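Local coordinates for thermospermine synthase (Medicago truncatula, PDB 6BQ4), which probably transfers an aminopropyl group from S-adenosyl 3-(methylsulfanyl)propylamine to spermidine, yielding thermospermine and S-methyl-5'-thioadenosine, at residues C42-S47 and T64-K69; Q55-A60 and D132-V137; N104-G109 and E173-I178. One frame throughout, in Å; residues are numbered along the deposited sequence.

Contact 1. Residues C42-S47 and T64-K69; sequences CFALNS and TKPFGK
The ammonium of K65 donates to the side-chain carbonyl of N46 over a short distance, NZ to OD1 2.6 Å, arriving in the carbonyl plane. The lysine chain runs extended through chi2 and chi3 across the amide and bends at the last bond (chi4 -82°), and on the way CD passes A44 CB at 3.7 Å. The other end of the amide is also held, because N46 ND2 donates to D63 OD1, and these two bonds fix its rotation. A leucine in place of N46 would probably leave both the K65 ammonium and the D63 carboxylate without this mate, and the lysine tip free to swing.

Backbone evidence for the pairing is a nearly straight bond from K65 N to A44 O (2.8 Å, 170° at the hydrogen). Next to it L45 and T64 form an antiparallel, non-hydrogen-bonded pair with CA atoms 4.4 Å apart, their side chains on one face of the sheet. The T64 hydroxyl, in an ST motif, accepts from F67 N and donates to a lone pair of G68 O at 2.8 Å from OG1; T64 N grips that same oxygen and so steadies the turn.

The turn's apolar side meets F43. The edge of the F67 ring points at the face of the F43 ring, a T-shaped pair with planes at 70° and CE1 of F43 3.5 Å from CE2 of F67, while P66 CG lies 4.0 Å from F43 CB.

Strand 29-36 pairs with strand 39-53 through Y31 and C29, and strand 76-80 supplies L77 against F43 and A80 against F67. At C42 and F43 the sheet runs on into an antiparallel strand of a second subunit, consistent with the oligomerising role of this N-terminal domain.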
loop_
_atom_site.group_PDB
_atom_site.type_symbol
_atom_site.label_atom_id
_atom_site.label_comp_id
_atom_site.label_asym_id
_atom_site.label_seq_id
_atom_site.Cartn_x
_atom_site.Cartn_y
_atom_site.Cartn_z
ATOM N N CYS A 42 2.479 -8.312 0.912
ATOM C CA CYS A 42 3.542 -7.362 0.535
ATOM C C CYS A 42 4.764 -7.523 1.384
ATOM O O CYS A 42 4.662 -7.670 2.594
ATOM C CB CYS A 42 3.066 -5.921 0.566
ATOM S SG CYS A 42 1.458 -5.672 -0.232
ATOM N N PHE A 43 5.921 -7.582 0.730
ATOM C CA PHE A 43 7.207 -7.771 1.408
ATOM C C PHE A 43 8.027 -6.499 1.206
ATOM O O PHE A 43 8.151 -6.008 0.067
ATOM C CB PHE A 43 8.065 -8.908 0.768
ATOM C CG PHE A 43 7.417 -10.270 0.707
ATOM C CD1 PHE A 43 6.376 -10.646 1.559
ATOM C CD2 PHE A 43 7.939 -11.225 -0.172
ATOM C CE1 PHE A 43 5.841 -11.937 1.496
ATOM C CE2 PHE A 43 7.440 -12.508 -0.214
ATOM C CZ PHE A 43 6.375 -12.875 0.619
ATOM N N ALA A 44 8.609 -5.978 2.289
ATOM C CA ALA A 44 9.582 -4.861 2.218
ATOM C C ALA A 44 10.762 -5.288 1.368
ATOM O O ALA A 44 11.197 -6.383 1.525
ATOM C CB ALA A 44 10.086 -4.495 3.601
ATOM N N LEU A 45 11.230 -4.442 0.455
ATOM C CA LEU A 45 12.311 -4.783 -0.446
ATOM C C LEU A 45 13.591 -4.009 -0.096
ATOM O O LEU A 45 13.548 -2.784 0.082
ATOM C CB LEU A 45 11.995 -4.325 -1.835
ATOM C CG LEU A 45 11.257 -5.084 -2.856
ATOM C CD1 LEU A 45 11.354 -4.264 -4.131
ATOM C CD2 LEU A 45 11.934 -6.426 -3.015
ATOM N N ASN A 46 14.707 -4.725 -0.093
ATOM C CA ASN A 46 16.047 -4.125 -0.070
ATOM C C ASN A 46 16.490 -3.858 -1.485
ATOM O O ASN A 46 17.004 -2.810 -1.733
ATOM C CB ASN A 46 17.052 -5.068 0.591
ATOM C CG ASN A 46 16.814 -5.195 2.046
ATOM O OD1 ASN A 46 16.535 -4.191 2.700
ATOM N ND2 ASN A 46 16.892 -6.390 2.576
ATOM N N SER A 47 16.333 -4.798 -2.416
ATOM C CA SER A 47 16.625 -4.476 -3.799
ATOM C C SER A 47 16.107 -5.489 -4.788
ATOM O O SER A 47 15.565 -6.493 -4.423
ATOM C CB SER A 47 18.165 -4.360 -3.992
ATOM O OG SER A 47 18.629 -5.603 -4.322
ATOM N N THR A 64 14.484 -9.360 -0.256
ATOM C CA THR A 64 13.350 -8.902 0.556
ATOM C C THR A 64 13.758 -8.890 2.003
ATOM O O THR A 64 14.617 -9.653 2.413
ATOM C CB THR A 64 12.117 -9.794 0.430
ATOM O OG1 THR A 64 12.306 -10.975 1.223
ATOM C CG2 THR A 64 11.850 -10.181 -1.019
ATOM N N LYS A 65 13.111 -8.040 2.802
ATOM C CA LYS A 65 13.491 -7.939 4.206
ATOM C C LYS A 65 12.957 -9.067 5.015
ATOM O O LYS A 65 13.744 -9.671 5.734
ATOM C CB LYS A 65 13.095 -6.603 4.834
ATOM C CG LYS A 65 13.807 -5.391 4.230
ATOM C CD LYS A 65 13.517 -4.134 5.032
ATOM C CE LYS A 65 13.850 -2.887 4.255
ATOM N NZ LYS A 65 15.297 -2.627 4.376
ATOM N N PRO A 66 11.635 -9.397 4.917
ATOM C CA PRO A 66 11.222 -10.455 5.841
ATOM C C PRO A 66 11.715 -11.845 5.462
ATOM O O PRO A 66 11.858 -12.685 6.346
ATOM C CB PRO A 66 9.695 -10.433 5.758
ATOM C CG PRO A 66 9.401 -9.860 4.418
ATOM C CD PRO A 66 10.528 -8.950 4.042
ATOM N N PHE A 67 11.939 -12.116 4.177
ATOM C CA PHE A 67 12.242 -13.485 3.720
ATOM C C PHE A 67 13.562 -13.686 2.942
ATOM O O PHE A 67 13.735 -14.754 2.365
ATOM C CB PHE A 67 11.057 -14.019 2.928
ATOM C CG PHE A 67 9.798 -14.117 3.756
ATOM C CD1 PHE A 67 9.771 -14.900 4.894
ATOM C CD2 PHE A 67 8.660 -13.444 3.397
ATOM C CE1 PHE A 67 8.625 -15.004 5.659
ATOM C CE2 PHE A 67 7.510 -13.534 4.157
ATOM C CZ PHE A 67 7.474 -14.325 5.273
ATOM N N GLY A 68 14.454 -12.685 2.942
ATOM C CA GLY A 68 15.757 -12.791 2.288
ATOM C C GLY A 68 15.560 -12.853 0.800
ATOM O O GLY A 68 14.543 -12.330 0.298
ATOM N N LYS A 69 16.470 -13.504 0.093
ATOM C CA LYS A 69 16.403 -13.531 -1.363
ATOM C C LYS A 69 15.241 -14.367 -1.840
ATOM O O LYS A 69 15.039 -15.471 -1.353
ATOM C CB LYS A 69 17.685 -14.064 -1.985
ATOM C CG LYS A 69 18.934 -13.245 -1.644
ATOM C CD LYS A 69 20.200 -13.908 -2.170
ATOM C CE LYS A 69 21.474 -13.151 -1.801
ATOM N NZ LYS A 69 21.632 -13.025 -0.309
#

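Contact 2. Residues Q55-A60 and D132-V137. With ADN (adenosine), chain C.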
loop_
_atom_site.group_PDB
_atom_site.type_symbol
_atom_site.label_atom_id
_atom_site.label_comp_id
_atom_site.label_asym_id
_atom_site.label_seq_id
_atom_site.Cartn_x
_atom_site.Cartn_y
_atom_site.Cartn_z
ATOM N N GLN A 55 11.643 -18.183 -22.897
ATOM C CA GLN A 55 10.387 -18.371 -23.641
ATOM C C GLN A 55 9.191 -18.695 -22.743
ATOM O O GLN A 55 8.069 -18.483 -23.139
ATOM C CB GLN A 55 10.522 -19.414 -24.759
ATOM C CG GLN A 55 10.871 -20.827 -24.317
ATOM C CD GLN A 55 11.127 -21.755 -25.493
ATOM O OE1 GLN A 55 12.275 -21.955 -25.895
ATOM N NE2 GLN A 55 10.066 -22.300 -26.065
ATOM N N TYR A 56 9.431 -19.170 -21.526
ATOM C CA TYR A 56 8.367 -19.652 -20.658
ATOM C C TYR A 56 7.945 -18.666 -19.577
ATOM O O TYR A 56 6.791 -18.699 -19.175
ATOM C CB TYR A 56 8.753 -20.984 -20.016
ATOM C CG TYR A 56 9.093 -22.083 -21.008
ATOM C CD1 TYR A 56 8.087 -22.713 -21.772
ATOM C CD2 TYR A 56 10.409 -22.487 -21.194
ATOM C CE1 TYR A 56 8.396 -23.727 -22.673
ATOM C CE2 TYR A 56 10.734 -23.494 -22.102
ATOM C CZ TYR A 56 9.728 -24.110 -22.836
ATOM O OH TYR A 56 10.088 -25.097 -23.717
ATOM N N GLN A 57 8.850 -17.812 -19.091
ATOM C CA GLN A 57 8.520 -16.991 -17.928
ATOM C C GLN A 57 9.517 -15.847 -17.678
ATOM O O GLN A 57 10.633 -15.843 -18.158
ATOM C CB GLN A 57 8.315 -17.897 -16.651
ATOM C CG GLN A 57 9.472 -18.864 -16.331
ATOM C CD GLN A 57 9.047 -20.251 -15.820
ATOM O OE1 GLN A 57 8.076 -20.382 -15.057
ATOM N NE2 GLN A 57 9.813 -21.310 -16.227
ATOM N N ASP A 58 9.047 -14.825 -16.997
ATOM C CA ASP A 58 9.924 -13.797 -16.444
ATOM C C ASP A 58 10.538 -14.322 -15.182
ATOM O O ASP A 58 9.901 -15.112 -14.490
ATOM C CB ASP A 58 9.150 -12.520 -16.108
ATOM C CG ASP A 58 9.538 -11.378 -16.980
ATOM O OD1 ASP A 58 10.065 -11.632 -18.098
ATOM O OD2 ASP A 58 9.327 -10.217 -16.560
ATOM N N ILE A 59 11.747 -13.858 -14.878
ATOM C CA ILE A 59 12.520 -14.369 -13.768
ATOM C C ILE A 59 13.050 -13.200 -13.015
ATOM O O ILE A 59 13.627 -12.300 -13.631
ATOM C CB ILE A 59 13.731 -15.177 -14.226
ATOM C CG1 ILE A 59 13.305 -16.263 -15.202
ATOM C CG2 ILE A 59 14.409 -15.817 -13.038
ATOM C CD1 ILE A 59 14.462 -17.023 -15.827
ATOM N N ALA A 60 12.935 -13.244 -11.697
ATOM C CA ALA A 60 13.468 -12.187 -10.855
ATOM C C ALA A 60 13.992 -12.768 -9.590
ATOM O O ALA A 60 13.407 -13.719 -9.061
ATOM C CB ALA A 60 12.393 -11.152 -10.544
ATOM N N ASP A 132 14.175 -30.202 -16.114
ATOM C CA ASP A 132 13.418 -28.922 -16.154
ATOM C C ASP A 132 13.346 -28.438 -17.587
ATOM O O ASP A 132 14.355 -28.428 -18.287
ATOM C CB ASP A 132 14.096 -27.848 -15.288
ATOM C CG ASP A 132 13.119 -26.753 -14.847
ATOM O OD1 ASP A 132 12.633 -26.005 -15.730
ATOM O OD2 ASP A 132 12.822 -26.668 -13.630
ATOM N N ILE A 133 12.172 -28.009 -17.996
ATOM C CA ILE A 133 11.924 -27.571 -19.352
ATOM C C ILE A 133 12.569 -26.218 -19.716
ATOM O O ILE A 133 12.702 -25.871 -20.909
ATOM C CB ILE A 133 10.405 -27.513 -19.601
ATOM C CG1 ILE A 133 10.102 -27.493 -21.094
ATOM C CG2 ILE A 133 9.751 -26.338 -18.882
ATOM C CD1 ILE A 133 8.623 -27.339 -21.390
ATOM N N ASP A 134 12.970 -25.443 -18.701
ATOM C CA ASP A 134 13.482 -24.094 -18.920
ATOM C C ASP A 134 14.946 -23.910 -18.547
ATOM O O ASP A 134 15.302 -23.674 -17.377
ATOM C CB ASP A 134 12.585 -23.141 -18.124
ATOM C CG ASP A 134 12.813 -21.666 -18.463
ATOM O OD1 ASP A 134 13.886 -21.337 -19.064
ATOM O OD2 ASP A 134 11.926 -20.857 -18.122
ATOM N N GLU A 135 15.817 -23.950 -19.548
ATOM C CA GLU A 135 17.255 -23.806 -19.293
ATOM C C GLU A 135 17.652 -22.500 -18.617
ATOM O O GLU A 135 18.613 -22.441 -17.812
ATOM C CB GLU A 135 18.053 -23.989 -20.598
ATOM C CG GLU A 135 19.499 -24.266 -20.335
ATOM C CD GLU A 135 20.289 -24.574 -21.607
ATOM O OE1 GLU A 135 19.846 -24.141 -22.729
ATOM O OE2 GLU A 135 21.340 -25.252 -21.486
ATOM N N GLU A 136 16.946 -21.445 -18.963
ATOM C CA GLU A 136 17.168 -20.144 -18.360
ATOM C C GLU A 136 16.890 -20.103 -16.876
ATOM O O GLU A 136 17.591 -19.392 -16.132
ATOM C CB GLU A 136 16.322 -19.074 -19.040
ATOM C CG GLU A 136 16.663 -18.823 -20.509
ATOM C CD GLU A 136 18.123 -18.400 -20.748
ATOM O OE1 GLU A 136 18.830 -18.023 -19.776
ATOM O OE2 GLU A 136 18.550 -18.429 -21.901
ATOM N N VAL A 137 15.874 -20.830 -16.430
ATOM C CA VAL A 137 15.643 -20.895 -14.990
ATOM C C VAL A 137 16.803 -21.581 -14.304
ATOM O O VAL A 137 17.310 -21.091 -13.259
ATOM C CB VAL A 137 14.295 -21.538 -14.631
ATOM C CG1 VAL A 137 14.196 -21.826 -13.134
ATOM C CG2 VAL A 137 13.140 -20.622 -15.064
HETATM O "O5'" ADN C . 7.408 -24.353 -12.215
HETATM C "C5'" ADN C . 8.390 -25.011 -11.466
HETATM C "C4'" ADN C . 9.427 -25.545 -12.417
HETATM O "O4'" ADN C . 8.860 -26.482 -13.294
HETATM C "C3'" ADN C . 9.971 -24.453 -13.288
HETATM O "O3'" ADN C . 11.361 -24.456 -13.087
HETATM C "C2'" ADN C . 9.579 -24.877 -14.676
HETATM O "O2'" ADN C . 10.577 -24.566 -15.594
HETATM C "C1'" ADN C . 9.442 -26.360 -14.548
HETATM N N9 ADN C . 8.533 -26.969 -15.517
HETATM C C8 ADN C . 7.386 -26.517 -15.971
HETATM N N7 ADN C . 6.834 -27.355 -16.842
HETATM C C5 ADN C . 7.644 -28.385 -16.930
HETATM C C6 ADN C . 7.702 -29.635 -17.667
HETATM N N6 ADN C . 6.717 -29.966 -18.487
HETATM N N1 ADN C . 8.750 -30.431 -17.491
HETATM C C2 ADN C . 9.734 -30.124 -16.675
HETATM N N3 ADN C . 9.752 -29.009 -15.970
HETATM C C4 ADN C . 8.763 -28.123 -16.061
HETATM O O HOH W 1 12.359 -27.215 -23.299
#
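Q57 and D134 meet in the tight part of the contact: NE2 of Q57 donates to OD2 of D134 at 2.9 Å and 175°, with amide and carboxylate nearly coplanar and the oxygen's anti lone pair in use. D134 CG lies opposite its backbone N (chi1 -169°), which brings the carboxylate to Q57. OD2 also bonds S54 OG, while OD1, at the N-cap of helix 135-144, takes weak bonds from E136 N and V137 N. The carboxylate thus holds the amide of Q57 near the adenosine ribose, to whose O2' NE2 makes a weak bond. D132 grips the ribose, accepting from O2' at OD1 (2.5 Å) and from O3' at OD2 (2.7 Å); OD1 also closes an Asx turn with D134 N.

I133 is wedged between two rings. Its CG2 lies 3.5 Å from adenine C4, and its CD1 is 3.7 Å from Y56 CZ. I59 CD1 rests on V137 CG2 at 3.9 Å.

On the looser outer side a water spans Y56 OH and I133 O, donating to the latter at 2.8 Å, and the carboxylate of E136 leads away from the strand.

Strand 58-64 thus lies against the start of helix 135-144, with I59 also touching F140 of that helix and L71 and L73 of strand 70-73, while D132 lies toward the C-terminal side of strand 127-132, where a Rossmann-like fold commonly places its ribose-binding acid.

Contact 3. Residues N104-G109 and E173-I178; sequences NVFIMG and EKYDVI. With ADN (adenosine), chain C.
Hydrogen bonds between N104 and the chain at K174 to D176 open the parallel strand pairing. CG of N104 sits between its backbone N and carbonyl carbon (chi1 72°), turning the amide toward the other strand: ND2 donates to K174 O at 3.0 Å, and OD1 accepts from D176 N at 3.2 Å, the N-H coming from above the carbonyl plane. N104 N reaches D176 OD2 only weakly; that oxygen also bonds K103 N. F106 N donates to V177 O at 3.1 Å, and a CA-H...O contact joins I178 CA to F106 O (3.4 Å).

Aromatic contact follows on one face of the sheet. CB of F106 stands over the centre of the Y175 ring, 3.6 Å from its centroid and 6° off the normal, a CH-pi contact; the F106 ring meets Y175 OH at its edge, CD2 3.6 Å away.

Apolar packing completes that face, with I178 CG1 4.2 Å from F106 CB.

The chemistry implies a buried amide satisfied at both ends, supplementing the weak bonds from D176 N and V177 N to N104 O, and apolar packing beyond, in the sheet core leading to adenosine at G109 and the predicted proton acceptor D181.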
loop_
_atom_site.group_PDB
_atom_site.type_symbol
_atom_site.label_atom_id
_atom_site.label_comp_id
_atom_site.label_asym_id
_atom_site.label_seq_id
_atom_site.Cartn_x
_atom_site.Cartn_y
_atom_site.Cartn_z
ATOM N N ASN A 104 18.633 -44.030 -7.017
ATOM C CA ASN A 104 18.460 -43.096 -8.123
ATOM C C ASN A 104 17.081 -42.381 -8.088
ATOM O O ASN A 104 16.038 -42.979 -7.717
ATOM C CB ASN A 104 18.834 -43.697 -9.457
ATOM C CG ASN A 104 17.862 -44.692 -9.932
ATOM O OD1 ASN A 104 17.136 -45.274 -9.113
ATOM N ND2 ASN A 104 17.865 -44.967 -11.278
ATOM N N VAL A 105 17.090 -41.085 -8.406
ATOM C CA VAL A 105 15.898 -40.248 -8.282
ATOM C C VAL A 105 15.810 -39.262 -9.440
ATOM O O VAL A 105 16.808 -38.579 -9.777
ATOM C CB VAL A 105 15.893 -39.451 -6.958
ATOM C CG1 VAL A 105 17.162 -38.638 -6.826
ATOM C CG2 VAL A 105 14.687 -38.523 -6.876
ATOM N N PHE A 106 14.607 -39.153 -9.991
ATOM C CA PHE A 106 14.332 -38.271 -11.081
ATOM C C PHE A 106 13.444 -37.128 -10.579
ATOM O O PHE A 106 12.371 -37.393 -9.971
ATOM C CB PHE A 106 13.591 -39.062 -12.158
ATOM C CG PHE A 106 13.339 -38.296 -13.435
ATOM C CD1 PHE A 106 12.216 -37.483 -13.582
ATOM C CD2 PHE A 106 14.174 -38.462 -14.537
ATOM C CE1 PHE A 106 11.958 -36.824 -14.773
ATOM C CE2 PHE A 106 13.921 -37.817 -15.752
ATOM C CZ PHE A 106 12.807 -37.007 -15.880
ATOM N N ILE A 107 13.848 -35.893 -10.885
ATOM C CA ILE A 107 13.085 -34.693 -10.508
ATOM C C ILE A 107 12.391 -34.186 -11.743
ATOM O O ILE A 107 13.047 -33.806 -12.694
ATOM C CB ILE A 107 13.944 -33.539 -9.963
ATOM C CG1 ILE A 107 14.833 -34.003 -8.843
ATOM C CG2 ILE A 107 13.032 -32.433 -9.411
ATOM C CD1 ILE A 107 15.816 -32.940 -8.392
ATOM N N MET A 108 11.068 -34.096 -11.695
ATOM C CA MET A 108 10.319 -33.337 -12.694
ATOM C C MET A 108 10.277 -31.846 -12.280
ATOM O O MET A 108 9.576 -31.436 -11.306
ATOM C CB MET A 108 8.882 -33.866 -12.837
ATOM C CG MET A 108 8.768 -35.373 -13.041
ATOM S SD MET A 108 7.071 -35.862 -13.425
ATOM C CE MET A 108 6.170 -35.407 -11.983
ATOM N N GLY A 109 11.015 -31.013 -13.025
ATOM C CA GLY A 109 11.072 -29.606 -12.755
ATOM C C GLY A 109 12.321 -29.414 -11.903
ATOM O O GLY A 109 13.398 -30.010 -12.171
ATOM N N GLU A 173 15.073 -45.820 -18.515
ATOM C CA GLU A 173 15.565 -45.968 -17.151
ATOM C C GLU A 173 14.450 -45.815 -16.082
ATOM O O GLU A 173 13.613 -44.926 -16.164
ATOM C CB GLU A 173 16.677 -44.983 -16.880
ATOM C CG GLU A 173 17.110 -44.988 -15.439
ATOM C CD GLU A 173 18.484 -44.433 -15.278
ATOM O OE1 GLU A 173 18.809 -43.461 -16.002
ATOM O OE2 GLU A 173 19.252 -44.972 -14.435
ATOM N N LYS A 174 14.463 -46.720 -15.115
ATOM C CA LYS A 174 13.562 -46.712 -13.974
ATOM C C LYS A 174 14.227 -46.067 -12.774
ATOM O O LYS A 174 15.443 -45.941 -12.751
ATOM C CB LYS A 174 13.200 -48.140 -13.621
ATOM C CG LYS A 174 12.573 -48.875 -14.780
ATOM C CD LYS A 174 11.880 -50.133 -14.310
ATOM C CE LYS A 174 11.223 -50.890 -15.447
ATOM N NZ LYS A 174 10.431 -49.991 -16.347
ATOM N N TYR A 175 13.432 -45.641 -11.788
ATOM C CA TYR A 175 13.958 -44.910 -10.609
ATOM C C TYR A 175 13.306 -45.436 -9.342
ATOM O O TYR A 175 12.194 -45.880 -9.356
ATOM C CB TYR A 175 13.716 -43.360 -10.691
ATOM C CG TYR A 175 14.352 -42.739 -11.916
ATOM C CD1 TYR A 175 15.672 -42.330 -11.869
ATOM C CD2 TYR A 175 13.683 -42.659 -13.151
ATOM C CE1 TYR A 175 16.328 -41.811 -12.982
ATOM C CE2 TYR A 175 14.328 -42.128 -14.281
ATOM C CZ TYR A 175 15.666 -41.721 -14.178
ATOM O OH TYR A 175 16.391 -41.182 -15.234
ATOM N N ASP A 176 14.050 -45.358 -8.243
ATOM C CA ASP A 176 13.533 -45.669 -6.910
ATOM C C ASP A 176 12.553 -44.623 -6.434
ATOM O O ASP A 176 11.573 -44.990 -5.776
ATOM C CB ASP A 176 14.685 -45.776 -5.885
ATOM C CG ASP A 176 15.607 -46.950 -6.162
ATOM O OD1 ASP A 176 15.096 -48.072 -6.469
ATOM O OD2 ASP A 176 16.815 -46.747 -6.085
ATOM N N VAL A 177 12.848 -43.333 -6.717
ATOM C CA VAL A 177 11.983 -42.219 -6.321
ATOM C C VAL A 177 11.851 -41.272 -7.469
ATOM O O VAL A 177 12.825 -40.899 -8.110
ATOM C CB VAL A 177 12.461 -41.469 -5.050
ATOM C CG1 VAL A 177 11.527 -40.315 -4.698
ATOM C CG2 VAL A 177 12.541 -42.428 -3.867
ATOM N N ILE A 178 10.626 -40.894 -7.759
ATOM C CA ILE A 178 10.362 -39.788 -8.684
ATOM C C ILE A 178 9.691 -38.647 -7.938
ATOM O O ILE A 178 8.760 -38.879 -7.165
ATOM C CB ILE A 178 9.532 -40.245 -9.907
ATOM C CG1 ILE A 178 10.347 -41.279 -10.649
ATOM C CG2 ILE A 178 9.180 -39.027 -10.769
ATOM C CD1 ILE A 178 9.612 -41.927 -11.814
HETATM O "O5'" ADN C . 7.408 -24.353 -12.215
HETATM C "C5'" ADN C . 8.390 -25.011 -11.466
HETATM C "C4'" ADN C . 9.427 -25.545 -12.417
HETATM O "O4'" ADN C . 8.860 -26.482 -13.294
HETATM C "C3'" ADN C . 9.971 -24.453 -13.288
HETATM O "O3'" ADN C . 11.361 -24.456 -13.087
HETATM C "C2'" ADN C . 9.579 -24.877 -14.676
HETATM O "O2'" ADN C . 10.577 -24.566 -15.594
HETATM C "C1'" ADN C . 9.442 -26.360 -14.548
HETATM N N9 ADN C . 8.533 -26.969 -15.517
HETATM C C8 ADN C . 7.386 -26.517 -15.971
HETATM N N7 ADN C . 6.834 -27.355 -16.842
HETATM C C5 ADN C . 7.644 -28.385 -16.930
HETATM C C6 ADN C . 7.702 -29.635 -17.667
HETATM N N6 ADN C . 6.717 -29.966 -18.487
HETATM N N1 ADN C . 8.750 -30.431 -17.491
HETATM C C2 ADN C . 9.734 -30.124 -16.675
HETATM N N3 ADN C . 9.752 -29.009 -15.970
HETATM C C4 ADN C . 8.763 -28.123 -16.061
#

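How the contacts relate
From the N terminus, contact 1 closes the first loop, returning 64-69 to strand 39-53 within the antiparallel sheet of the tetramerisation region. Inside that loop begins contact 2: its segment 55-60 reaches forward to 132-137, so contacts 1 and 2 cross, their centres about 22 Å apart. Contact 3 opens at 104-109, within the span of contact 2, and closes later at 173-178, crossing it in turn. Contacts 1 and 3 are in series, on opposite sides of the chain's centre. Contact 2 therefore joins the N-terminal sheet to the Rossmann-like domain whose central strands contact 3 pairs, and the two meet where D132 packs on G109, both segments bordering the adenosine.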